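Local coordinates for mnemiopsin 1 (Mnemiopsis leidyi, PDB 5VP3), which is a light-sensitive, calcium-regulated EF-hand photoprotein that probably emits the ctenophore's bioluminescence when calcium binds, at residues 131-136 / 177-182; 123-128 / 181-186; 38-43 / 96-101. All blocks are in the same frame, centred on the assembly; numbering follows the deposited sequence.

Contact 1. Residues 131-136 / 177-182. With CD (cadmium ion), chain D; CD (cadmium ion), chain C.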
loop_
_atom_site.group_PDB
_atom_site.type_symbol
_atom_site.label_atom_id
_atom_site.label_comp_id
_atom_site.label_asym_id
_atom_site.label_seq_id
_atom_site.Cartn_x
_atom_site.Cartn_y
_atom_site.Cartn_z
ATOM N N TYR A 131 4.888 0.391 8.996
ATOM C CA TYR A 131 6.107 -0.147 8.425
ATOM C C TYR A 131 7.316 0.596 8.959
ATOM O O TYR A 131 8.386 0.006 9.136
ATOM C CB TYR A 131 6.077 -0.019 6.921
ATOM C CG TYR A 131 5.671 -1.249 6.177
ATOM C CD1 TYR A 131 4.360 -1.466 5.842
ATOM C CD2 TYR A 131 6.614 -2.175 5.766
ATOM C CE1 TYR A 131 3.980 -2.590 5.117
ATOM C CE2 TYR A 131 6.252 -3.292 5.070
ATOM C CZ TYR A 131 4.914 -3.501 4.755
ATOM O OH TYR A 131 4.503 -4.592 4.023
ATOM N N TYR A 132 7.161 1.897 9.180
ATOM C CA TYR A 132 8.262 2.746 9.616
ATOM C C TYR A 132 9.036 2.086 10.729
ATOM O O TYR A 132 10.252 1.910 10.650
ATOM C CB TYR A 132 7.713 4.088 10.098
ATOM C CG TYR A 132 8.713 5.196 10.261
ATOM C CD1 TYR A 132 9.015 6.024 9.211
ATOM C CD2 TYR A 132 9.297 5.467 11.506
ATOM C CE1 TYR A 132 9.931 7.095 9.358
ATOM C CE2 TYR A 132 10.200 6.507 11.665
ATOM C CZ TYR A 132 10.507 7.318 10.589
ATOM O OH TYR A 132 11.374 8.352 10.752
ATOM N N ASP A 133 8.334 1.746 11.797
ATOM C CA ASP A 133 8.992 1.192 12.961
ATOM C C ASP A 133 9.625 -0.151 12.643
ATOM O O ASP A 133 10.642 -0.514 13.218
ATOM C CB ASP A 133 7.984 1.068 14.094
ATOM C CG ASP A 133 7.440 2.406 14.525
ATOM O OD1 ASP A 133 8.161 3.412 14.384
ATOM O OD2 ASP A 133 6.301 2.436 15.010
ATOM N N VAL A 134 9.025 -0.927 11.762
ATOM C CA VAL A 134 9.631 -2.203 11.432
ATOM C C VAL A 134 10.898 -1.988 10.608
ATOM O O VAL A 134 11.913 -2.674 10.803
ATOM C CB VAL A 134 8.578 -3.078 10.726
ATOM C CG1 VAL A 134 9.164 -4.344 10.202
ATOM C CG2 VAL A 134 7.483 -3.423 11.706
ATOM N N LEU A 135 10.867 -1.027 9.687
ATOM C CA LEU A 135 12.043 -0.722 8.872
ATOM C C LEU A 135 13.180 -0.182 9.718
ATOM O O LEU A 135 14.351 -0.356 9.386
ATOM C CB LEU A 135 11.702 0.320 7.790
ATOM C CG LEU A 135 11.201 -0.128 6.415
ATOM C CD1 LEU A 135 10.071 -0.977 6.572
ATOM C CD2 LEU A 135 10.771 1.094 5.656
ATOM N N ASP A 136 12.849 0.553 10.757
ATOM C CA ASP A 136 13.851 1.211 11.554
ATOM C C ASP A 136 14.543 0.189 12.420
ATOM O O ASP A 136 14.371 0.225 13.617
ATOM C CB ASP A 136 13.210 2.274 12.429
ATOM C CG ASP A 136 14.198 2.905 13.387
ATOM O OD1 ASP A 136 15.419 2.800 13.141
ATOM O OD2 ASP A 136 13.745 3.494 14.401
ATOM N N LEU A 177 14.748 9.200 6.130
ATOM C CA LEU A 177 13.321 9.451 5.912
ATOM C C LEU A 177 12.641 9.555 7.266
ATOM O O LEU A 177 12.558 8.569 7.996
ATOM C CB LEU A 177 12.683 8.352 5.087
ATOM C CG LEU A 177 13.242 8.150 3.711
ATOM C CD1 LEU A 177 12.495 6.974 3.045
ATOM C CD2 LEU A 177 13.121 9.402 2.891
ATOM N N GLU A 178 12.219 10.765 7.625
ATOM C CA GLU A 178 11.339 10.954 8.766
ATOM C C GLU A 178 9.917 10.522 8.368
ATOM O O GLU A 178 9.629 10.293 7.192
ATOM C CB GLU A 178 11.416 12.413 9.221
ATOM C CG GLU A 178 12.809 12.816 9.772
ATOM C CD GLU A 178 13.902 13.062 8.734
ATOM O OE1 GLU A 178 13.603 13.454 7.570
ATOM O OE2 GLU A 178 15.091 12.846 9.103
ATOM N N ARG A 179 9.017 10.439 9.352
ATOM C CA ARG A 179 7.729 9.785 9.113
ATOM C C ARG A 179 6.917 10.426 7.989
ATOM O O ARG A 179 6.288 9.675 7.224
ATOM C CB ARG A 179 6.925 9.716 10.424
ATOM C CG ARG A 179 7.491 8.689 11.430
ATOM C CD ARG A 179 6.697 8.556 12.752
ATOM N NE ARG A 179 7.304 7.543 13.623
ATOM C CZ ARG A 179 8.293 7.780 14.495
ATOM N NH1 ARG A 179 8.786 9.002 14.643
ATOM N NH2 ARG A 179 8.807 6.789 15.222
ATOM N N PRO A 180 6.886 11.755 7.819
ATOM C CA PRO A 180 6.159 12.334 6.670
ATOM C C PRO A 180 6.799 12.044 5.340
ATOM O O PRO A 180 6.129 12.052 4.299
ATOM C CB PRO A 180 6.164 13.842 6.970
ATOM C CG PRO A 180 6.468 13.956 8.449
ATOM C CD PRO A 180 7.367 12.789 8.750
ATOM N N GLU A 181 8.079 11.772 5.320
ATOM C CA GLU A 181 8.697 11.502 4.050
ATOM C C GLU A 181 8.469 10.062 3.635
ATOM O O GLU A 181 8.469 9.763 2.440
ATOM C CB GLU A 181 10.184 11.820 4.122
ATOM C CG GLU A 181 10.474 13.298 4.448
ATOM C CD GLU A 181 11.947 13.595 4.592
ATOM O OE1 GLU A 181 12.645 12.641 4.979
ATOM O OE2 GLU A 181 12.404 14.736 4.247
ATOM N N LEU A 182 8.319 9.155 4.591
ATOM C CA LEU A 182 7.990 7.798 4.191
ATOM C C LEU A 182 6.528 7.746 3.753
ATOM O O LEU A 182 6.196 7.054 2.785
ATOM C CB LEU A 182 8.278 6.813 5.321
ATOM C CG LEU A 182 8.107 5.336 4.967
ATOM C CD1 LEU A 182 9.148 4.810 4.035
ATOM C CD2 LEU A 182 8.052 4.437 6.178
HETATM CD CD CD D . 14.659 13.633 5.690
HETATM CD CD CD C . 16.832 3.644 11.608
HETATM O O HOH W 1 19.047 4.851 10.642
#
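Tyr132 lays one face of its ring beneath the Arg179 side chain, with Arg179 CG 3.4 Å from the ring centroid and only 10° off the ring normal, a CH-pi contact almost centred on the ring. The two side chains cross at about a right angle, and in the conformer described the guanidinium comes over the CD2-CE2 side of the ring. Leu182 closes the same ring from its rim: its CD2 methyl lies near the ring plane, 3.6 Å from Tyr132 CD1, and is backed more distantly by Leu135 CD2. Tyr132 CG stands anti to the backbone N (chi1 -165°), on the side facing 177-182; at the far end of the ring, Tyr132 OH lies 3.0 Å from Leu177 O, at the end of the metal-binding loop, and Gly141 O is a second carbonyl within reach. An alanine here would remove ring and hydroxyl, probably costing whichever carbonyl takes the proton that partner and opening a gap beneath Arg179 CG and beside Leu182 CD2. That buried, tight half contrasts with the solvent side, where Asp133 OD1 and Arg179 NH2 form a long salt bridge of 3.5 Å; Arg179 was modelled in two conformers, so guanidinium position and salt bridge are both doubtful. Each segment also reaches a cadmium ion: Asp136 OD1 binds one at 2.2 Å, while Glu178 OE1 and Glu181 OE1 bind the other. With Leu177 also backbone-bonded to Val143, this is the geometry of a paired EF-hand unit, the entering helix of one hand packed on the loop end and exiting helix of the next.

Contact 2. Residues 123-128 / 181-186. With NI (nickel (II) ion), chain F; CD (cadmium ion), chain D.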
loop_
_atom_site.group_PDB
_atom_site.type_symbol
_atom_site.label_atom_id
_atom_site.label_comp_id
_atom_site.label_asym_id
_atom_site.label_seq_id
_atom_site.Cartn_x
_atom_site.Cartn_y
_atom_site.Cartn_z
ATOM N N LEU A 123 -5.448 5.875 5.253
ATOM C CA LEU A 123 -5.023 4.500 5.485
ATOM C C LEU A 123 -3.653 4.266 4.897
ATOM O O LEU A 123 -2.941 3.364 5.354
ATOM C CB LEU A 123 -6.025 3.494 4.922
ATOM C CG LEU A 123 -7.426 3.609 5.524
ATOM C CD1 LEU A 123 -8.381 2.596 4.911
ATOM C CD2 LEU A 123 -7.363 3.399 7.019
ATOM N N ILE A 124 -3.249 5.097 3.941
ATOM C CA ILE A 124 -1.879 5.019 3.441
ATOM C C ILE A 124 -0.910 5.436 4.526
ATOM O O ILE A 124 0.160 4.854 4.662
ATOM C CB ILE A 124 -1.673 5.890 2.200
ATOM C CG1 ILE A 124 -2.523 5.388 1.041
ATOM C CG2 ILE A 124 -0.174 5.877 1.815
ATOM C CD1 ILE A 124 -2.445 6.284 -0.210
ATOM N N ALA A 125 -1.258 6.481 5.287
ATOM C CA ALA A 125 -0.392 6.927 6.378
ATOM C C ALA A 125 -0.326 5.888 7.473
ATOM O O ALA A 125 0.733 5.671 8.066
ATOM C CB ALA A 125 -0.891 8.256 6.947
ATOM N N LEU A 126 -1.451 5.247 7.770
ATOM C CA LEU A 126 -1.446 4.131 8.713
ATOM C C LEU A 126 -0.461 3.039 8.274
ATOM O O LEU A 126 0.305 2.503 9.085
ATOM C CB LEU A 126 -2.877 3.558 8.843
ATOM C CG LEU A 126 -3.051 2.174 9.495
ATOM C CD1 LEU A 126 -2.830 2.251 10.998
ATOM C CD2 LEU A 126 -4.397 1.610 9.261
ATOM N N LEU A 127 -0.501 2.656 6.999
ATOM C CA LEU A 127 0.410 1.616 6.513
ATOM C C LEU A 127 1.861 2.079 6.604
ATOM O O LEU A 127 2.746 1.331 7.026
ATOM C CB LEU A 127 0.041 1.276 5.077
ATOM C CG LEU A 127 0.813 0.210 4.315
ATOM C CD1 LEU A 127 0.494 -1.104 4.889
ATOM C CD2 LEU A 127 0.456 0.205 2.851
ATOM N N SER A 128 2.122 3.330 6.247
ATOM C CA SER A 128 3.495 3.825 6.249
ATOM C C SER A 128 4.049 3.901 7.661
ATOM O O SER A 128 5.191 3.485 7.908
ATOM C CB SER A 128 3.536 5.194 5.569
ATOM O OG SER A 128 4.824 5.737 5.571
ATOM N N GLU A 181 8.079 11.772 5.320
ATOM C CA GLU A 181 8.697 11.502 4.050
ATOM C C GLU A 181 8.469 10.062 3.635
ATOM O O GLU A 181 8.469 9.763 2.440
ATOM C CB GLU A 181 10.184 11.820 4.122
ATOM C CG GLU A 181 10.474 13.298 4.448
ATOM C CD GLU A 181 11.947 13.595 4.592
ATOM O OE1 GLU A 181 12.645 12.641 4.979
ATOM O OE2 GLU A 181 12.404 14.736 4.247
ATOM N N LEU A 182 8.319 9.155 4.591
ATOM C CA LEU A 182 7.990 7.798 4.191
ATOM C C LEU A 182 6.528 7.746 3.753
ATOM O O LEU A 182 6.196 7.054 2.785
ATOM C CB LEU A 182 8.278 6.813 5.321
ATOM C CG LEU A 182 8.107 5.336 4.967
ATOM C CD1 LEU A 182 9.148 4.810 4.035
ATOM C CD2 LEU A 182 8.052 4.437 6.178
ATOM N N VAL A 183 5.666 8.548 4.388
ATOM C CA VAL A 183 4.304 8.682 3.883
ATOM C C VAL A 183 4.346 9.111 2.429
ATOM O O VAL A 183 3.740 8.479 1.549
ATOM C CB VAL A 183 3.499 9.679 4.739
ATOM C CG1 VAL A 183 2.144 9.991 4.094
ATOM C CG2 VAL A 183 3.290 9.136 6.088
ATOM N N HIS A 184 5.073 10.184 2.145
ATOM C CA HIS A 184 5.169 10.643 0.768
ATOM C C HIS A 184 5.550 9.480 -0.141
ATOM O O HIS A 184 4.938 9.262 -1.196
ATOM C CB HIS A 184 6.190 11.794 0.652
ATOM C CG HIS A 184 6.499 12.200 -0.765
ATOM N ND1 HIS A 184 5.966 13.331 -1.353
ATOM C CD2 HIS A 184 7.277 11.618 -1.715
ATOM C CE1 HIS A 184 6.406 13.431 -2.597
ATOM N NE2 HIS A 184 7.198 12.398 -2.846
ATOM N N LEU A 185 6.574 8.723 0.258
ATOM C CA LEU A 185 7.066 7.603 -0.549
ATOM C C LEU A 185 6.006 6.529 -0.729
ATOM O O LEU A 185 5.833 5.977 -1.824
ATOM C CB LEU A 185 8.285 7.021 0.146
ATOM C CG LEU A 185 9.166 6.089 -0.643
ATOM C CD1 LEU A 185 10.549 6.112 0.002
ATOM C CD2 LEU A 185 8.610 4.657 -0.657
ATOM N N PHE A 186 5.289 6.211 0.348
ATOM C CA PHE A 186 4.269 5.159 0.300
ATOM C C PHE A 186 3.052 5.590 -0.507
ATOM O O PHE A 186 2.396 4.761 -1.138
ATOM C CB PHE A 186 3.859 4.770 1.733
ATOM C CG PHE A 186 4.609 3.561 2.293
ATOM C CD1 PHE A 186 5.988 3.478 2.260
ATOM C CD2 PHE A 186 3.932 2.542 2.883
ATOM C CE1 PHE A 186 6.648 2.369 2.787
ATOM C CE2 PHE A 186 4.589 1.454 3.397
ATOM C CZ PHE A 186 5.955 1.377 3.341
HETATM NI NI NI F . 5.184 15.040 -0.555
HETATM CD CD CD D . 14.659 13.633 5.690
#
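Ser128 OG is enclosed by several groups of the facing helix, none of which gives it a hydrogen bond within this contact. It sits 3.2 Å from both Leu182 C and Val183 N, but the angle to the N-H is poor, so the evidence supports close packing against the peptide rather than a polar bond. Its position follows from chi1 of 178°, which puts OG anti to the backbone N of Ser128 and carries it toward the helix backbone opposite. Leu182 adds its CG at 3.4 Å from Ser128 OG, and Val183 CG2 approaches more loosely. The Phe186 ring meets this residue with a face: OG lies above it, displaced toward the rim, while Ser128 CA makes an off-centre CH-pi contact, 4.1 Å from the ring centroid.

Ser128 and Val183 are the nearest pair of alpha carbons, 5.5 Å apart, a spacing at which a small side chain such as serine's probably helps. The short helical segments have axes 8.9 Å apart at an angle of 117°, the steep packing of two EF-hand helices: 123-135 enters the hand whose loop begins at Asp136, and 179-190 leaves the last hand.

Around the serine the contact is apolar. Leu127 crosses Phe186 at about a right angle, CG standing 4.1 Å from Phe186 CE2, and Ile124 CG2 is 4.2 Å from Phe186 CB. Ala125 CB touches Val183 CG2 loosely. Beyond the segments, Phe186 also meets the rings of Tyr131 and Trp190, and Phe84 of helix 71-87 covers Ile124 and Leu127. His184 turns away from this interface, and its ND1 binds a nickel ion at 2.0 Å.

Contact 3. Residues 38-43 / 96-101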
loop_
_atom_site.group_PDB
_atom_site.type_symbol
_atom_site.label_atom_id
_atom_site.label_comp_id
_atom_site.label_asym_id
_atom_site.label_seq_id
_atom_site.Cartn_x
_atom_site.Cartn_y
_atom_site.Cartn_z
ATOM N N LYS A 38 0.856 -5.378 -13.193
ATOM C CA LYS A 38 2.121 -5.984 -12.785
ATOM C C LYS A 38 2.152 -6.216 -11.276
ATOM O O LYS A 38 2.673 -7.232 -10.804
ATOM C CB LYS A 38 3.276 -5.089 -13.237
ATOM C CG LYS A 38 4.612 -5.512 -12.716
ATOM C CD LYS A 38 5.747 -4.816 -13.464
ATOM C CE LYS A 38 7.100 -5.436 -13.066
ATOM N NZ LYS A 38 8.224 -4.872 -13.844
ATOM N N ARG A 39 1.603 -5.283 -10.503
ATOM C CA ARG A 39 1.515 -5.498 -9.062
ATOM C C ARG A 39 0.593 -6.656 -8.747
ATOM O O ARG A 39 0.916 -7.507 -7.908
ATOM C CB ARG A 39 1.023 -4.248 -8.349
ATOM C CG ARG A 39 2.090 -3.286 -7.996
ATOM C CD ARG A 39 2.410 -3.319 -6.506
ATOM N NE ARG A 39 3.508 -2.387 -6.328
ATOM C CZ ARG A 39 3.377 -1.065 -6.366
ATOM N NH1 ARG A 39 2.187 -0.499 -6.516
ATOM N NH2 ARG A 39 4.443 -0.302 -6.234
ATOM N N PHE A 40 -0.554 -6.730 -9.428
ATOM C CA PHE A 40 -1.454 -7.853 -9.179
ATOM C C PHE A 40 -0.739 -9.166 -9.429
ATOM O O PHE A 40 -0.716 -10.055 -8.572
ATOM C CB PHE A 40 -2.696 -7.768 -10.053
ATOM C CG PHE A 40 -3.728 -8.811 -9.721
ATOM C CD1 PHE A 40 -3.602 -10.101 -10.201
ATOM C CD2 PHE A 40 -4.814 -8.501 -8.938
ATOM C CE1 PHE A 40 -4.526 -11.063 -9.899
ATOM C CE2 PHE A 40 -5.747 -9.466 -8.621
ATOM C CZ PHE A 40 -5.593 -10.764 -9.110
ATOM N N ASP A 41 -0.108 -9.282 -10.586
ATOM C CA ASP A 41 0.473 -10.549 -10.971
ATOM C C ASP A 41 1.656 -10.896 -10.081
ATOM O O ASP A 41 1.913 -12.068 -9.813
ATOM C CB ASP A 41 0.862 -10.476 -12.443
ATOM C CG ASP A 41 -0.352 -10.425 -13.359
ATOM O OD1 ASP A 41 -1.467 -10.745 -12.888
ATOM O OD2 ASP A 41 -0.212 -10.042 -14.543
ATOM N N THR A 42 2.381 -9.900 -9.595
ATOM C CA THR A 42 3.434 -10.217 -8.640
ATOM C C THR A 42 2.852 -10.720 -7.326
ATOM O O THR A 42 3.425 -11.618 -6.701
ATOM C CB THR A 42 4.299 -9.001 -8.383
ATOM O OG1 THR A 42 4.784 -8.489 -9.633
ATOM C CG2 THR A 42 5.450 -9.383 -7.492
ATOM N N PHE A 43 1.720 -10.140 -6.890
ATOM C CA PHE A 43 1.102 -10.524 -5.624
ATOM C C PHE A 43 0.405 -11.871 -5.742
ATOM O O PHE A 43 0.326 -12.615 -4.766
ATOM C CB PHE A 43 0.066 -9.478 -5.205
ATOM C CG PHE A 43 0.633 -8.242 -4.539
ATOM C CD1 PHE A 43 1.761 -8.295 -3.753
ATOM C CD2 PHE A 43 -0.013 -7.026 -4.682
ATOM C CE1 PHE A 43 2.256 -7.141 -3.131
ATOM C CE2 PHE A 43 0.471 -5.875 -4.073
ATOM C CZ PHE A 43 1.598 -5.938 -3.282
ATOM N N LEU A 96 -9.876 -11.187 -4.296
ATOM C CA LEU A 96 -10.213 -10.173 -5.288
ATOM C C LEU A 96 -9.721 -10.627 -6.661
ATOM O O LEU A 96 -8.581 -11.080 -6.798
ATOM C CB LEU A 96 -9.593 -8.828 -4.870
ATOM C CG LEU A 96 -9.682 -7.591 -5.777
ATOM C CD1 LEU A 96 -11.112 -7.188 -5.995
ATOM C CD2 LEU A 96 -8.863 -6.452 -5.166
ATOM N N LYS A 97 -10.585 -10.525 -7.670
ATOM C CA LYS A 97 -10.269 -11.013 -9.012
ATOM C C LYS A 97 -9.487 -9.983 -9.813
ATOM O O LYS A 97 -9.695 -8.779 -9.680
ATOM C CB LYS A 97 -11.548 -11.356 -9.792
ATOM C CG LYS A 97 -12.288 -12.638 -9.396
ATOM C CD LYS A 97 -13.688 -12.669 -10.053
ATOM C CE LYS A 97 -14.785 -12.164 -9.096
ATOM N NZ LYS A 97 -16.060 -11.713 -9.764
ATOM N N ARG A 98 -8.601 -10.475 -10.677
ATOM C CA ARG A 98 -7.775 -9.593 -11.504
ATOM C C ARG A 98 -8.618 -8.539 -12.208
ATOM O O ARG A 98 -8.234 -7.364 -12.282
ATOM C CB ARG A 98 -7.010 -10.443 -12.520
ATOM C CG ARG A 98 -5.756 -9.818 -13.110
ATOM C CD ARG A 98 -4.942 -10.880 -13.830
ATOM N NE ARG A 98 -3.662 -10.368 -14.285
ATOM C CZ ARG A 98 -3.531 -9.535 -15.308
ATOM N NH1 ARG A 98 -4.610 -9.128 -15.984
ATOM N NH2 ARG A 98 -2.326 -9.093 -15.641
ATOM N N GLU A 99 -9.783 -8.933 -12.718
ATOM C CA GLU A 99 -10.596 -8.049 -13.553
ATOM C C GLU A 99 -11.230 -6.910 -12.766
ATOM O O GLU A 99 -11.681 -5.923 -13.370
ATOM C CB GLU A 99 -11.685 -8.871 -14.268
ATOM C CG GLU A 99 -12.411 -9.847 -13.348
ATOM C CD GLU A 99 -11.897 -11.314 -13.418
ATOM O OE1 GLU A 99 -10.656 -11.596 -13.497
ATOM O OE2 GLU A 99 -12.779 -12.198 -13.372
ATOM N N ASP A 100 -11.227 -6.993 -11.445
ATOM C CA ASP A 100 -11.692 -5.926 -10.576
ATOM C C ASP A 100 -10.560 -5.126 -9.937
ATOM O O ASP A 100 -10.820 -4.227 -9.123
ATOM C CB ASP A 100 -12.555 -6.512 -9.465
ATOM C CG ASP A 100 -13.919 -6.987 -9.963
ATOM O OD1 ASP A 100 -14.467 -6.348 -10.873
ATOM O OD2 ASP A 100 -14.426 -7.988 -9.412
ATOM N N TRP A 101 -9.314 -5.443 -10.250
ATOM C CA TRP A 101 -8.212 -4.861 -9.484
ATOM C C TRP A 101 -8.063 -3.380 -9.763
ATOM O O TRP A 101 -7.898 -2.588 -8.832
ATOM C CB TRP A 101 -6.922 -5.586 -9.798
ATOM C CG TRP A 101 -5.639 -5.011 -9.173
ATOM C CD1 TRP A 101 -4.558 -4.570 -9.850
ATOM C CD2 TRP A 101 -5.304 -4.904 -7.780
ATOM N NE1 TRP A 101 -3.568 -4.184 -8.983
ATOM C CE2 TRP A 101 -4.000 -4.382 -7.704
ATOM C CE3 TRP A 101 -5.978 -5.191 -6.593
ATOM C CZ2 TRP A 101 -3.356 -4.141 -6.492
ATOM C CZ3 TRP A 101 -5.335 -4.934 -5.385
ATOM C CH2 TRP A 101 -4.033 -4.425 -5.347
#
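The last turns of helix 30-43 pass the end of strand 96-97 and the residues after it, with Phe40 CA and Arg98 CA 7.0 Å apart as the nearest pair of alpha carbons. Phe40 bridges that distance: its CG is anti to the backbone N (chi1 -173°), and the ring lies against the Arg98 backbone, Arg98 CA being 3.8 Å from the ring centroid over one face, displaced toward the rim. Arg98 CG continues this cover at 3.6 Å from Phe40 CD1, whereas Leu96 O comes up to the ring's edge, 3.7 Å from Phe40 CE2.

Helix 30-43 leads into the cadmium-binding EF-hand loop that begins at Asp44. Backbone bonds of Leu96 with Met51 and of Arg98 with Gly49 are consistent with the short antiparallel bridge between paired EF-hand loops, 96-97 lying in what is probably the partner loop, for which no bound metal is recorded. Phe40 thus projects from the entering helix of its hand onto 96-101.

Trp101 receives Phe40 in an edge-to-face contact, the planes at 66° and Phe40 CD2 3.6 Å from Trp101 CG, over the indole face. Phe40 CB adds a CH-pi contact to the five-membered ring, and a weak bond from Trp101 NE1 to Leu36 O may help to fix the indole's rotation.

On the more exposed flank, Arg98 grips Asp41 side-on. Arg98 NE donates to the syn lone pair of Asp41 OD1 at 2.6 Å, and Arg98 NH2 reaches Asp41 OD2, also at 2.6 Å. Both bonds are nearly straight, and the carboxylate and guanidinium planes differ by only 22°, a bidentate salt bridge whose two bonds restrict the turning of either group.

In the fold
Contacts 1 and 2 join the same helices, 123-135 and 179-190, share Glu181 and Leu182, and have centres 8 Å apart; Tyr131 of one packs on Phe186 of the other. Contact 2 is the buried one, almost wholly apolar around one enclosed hydroxyl, whereas contact 1 runs outward to charges and two cadmium sites. Contact 3, about 27 Å from contact 1 centre to centre, is likewise only partly buried, its aromatic side inside and its Asp41-Arg98 side exposed. Contacts 1 and 3 resemble each other: an aromatic ring four residues before a metal-binding loop meets the partner hand, inferred in contact 3, next to an Asp-Arg pair, long and doubtful in contact 1 but short and bidentate in contact 3.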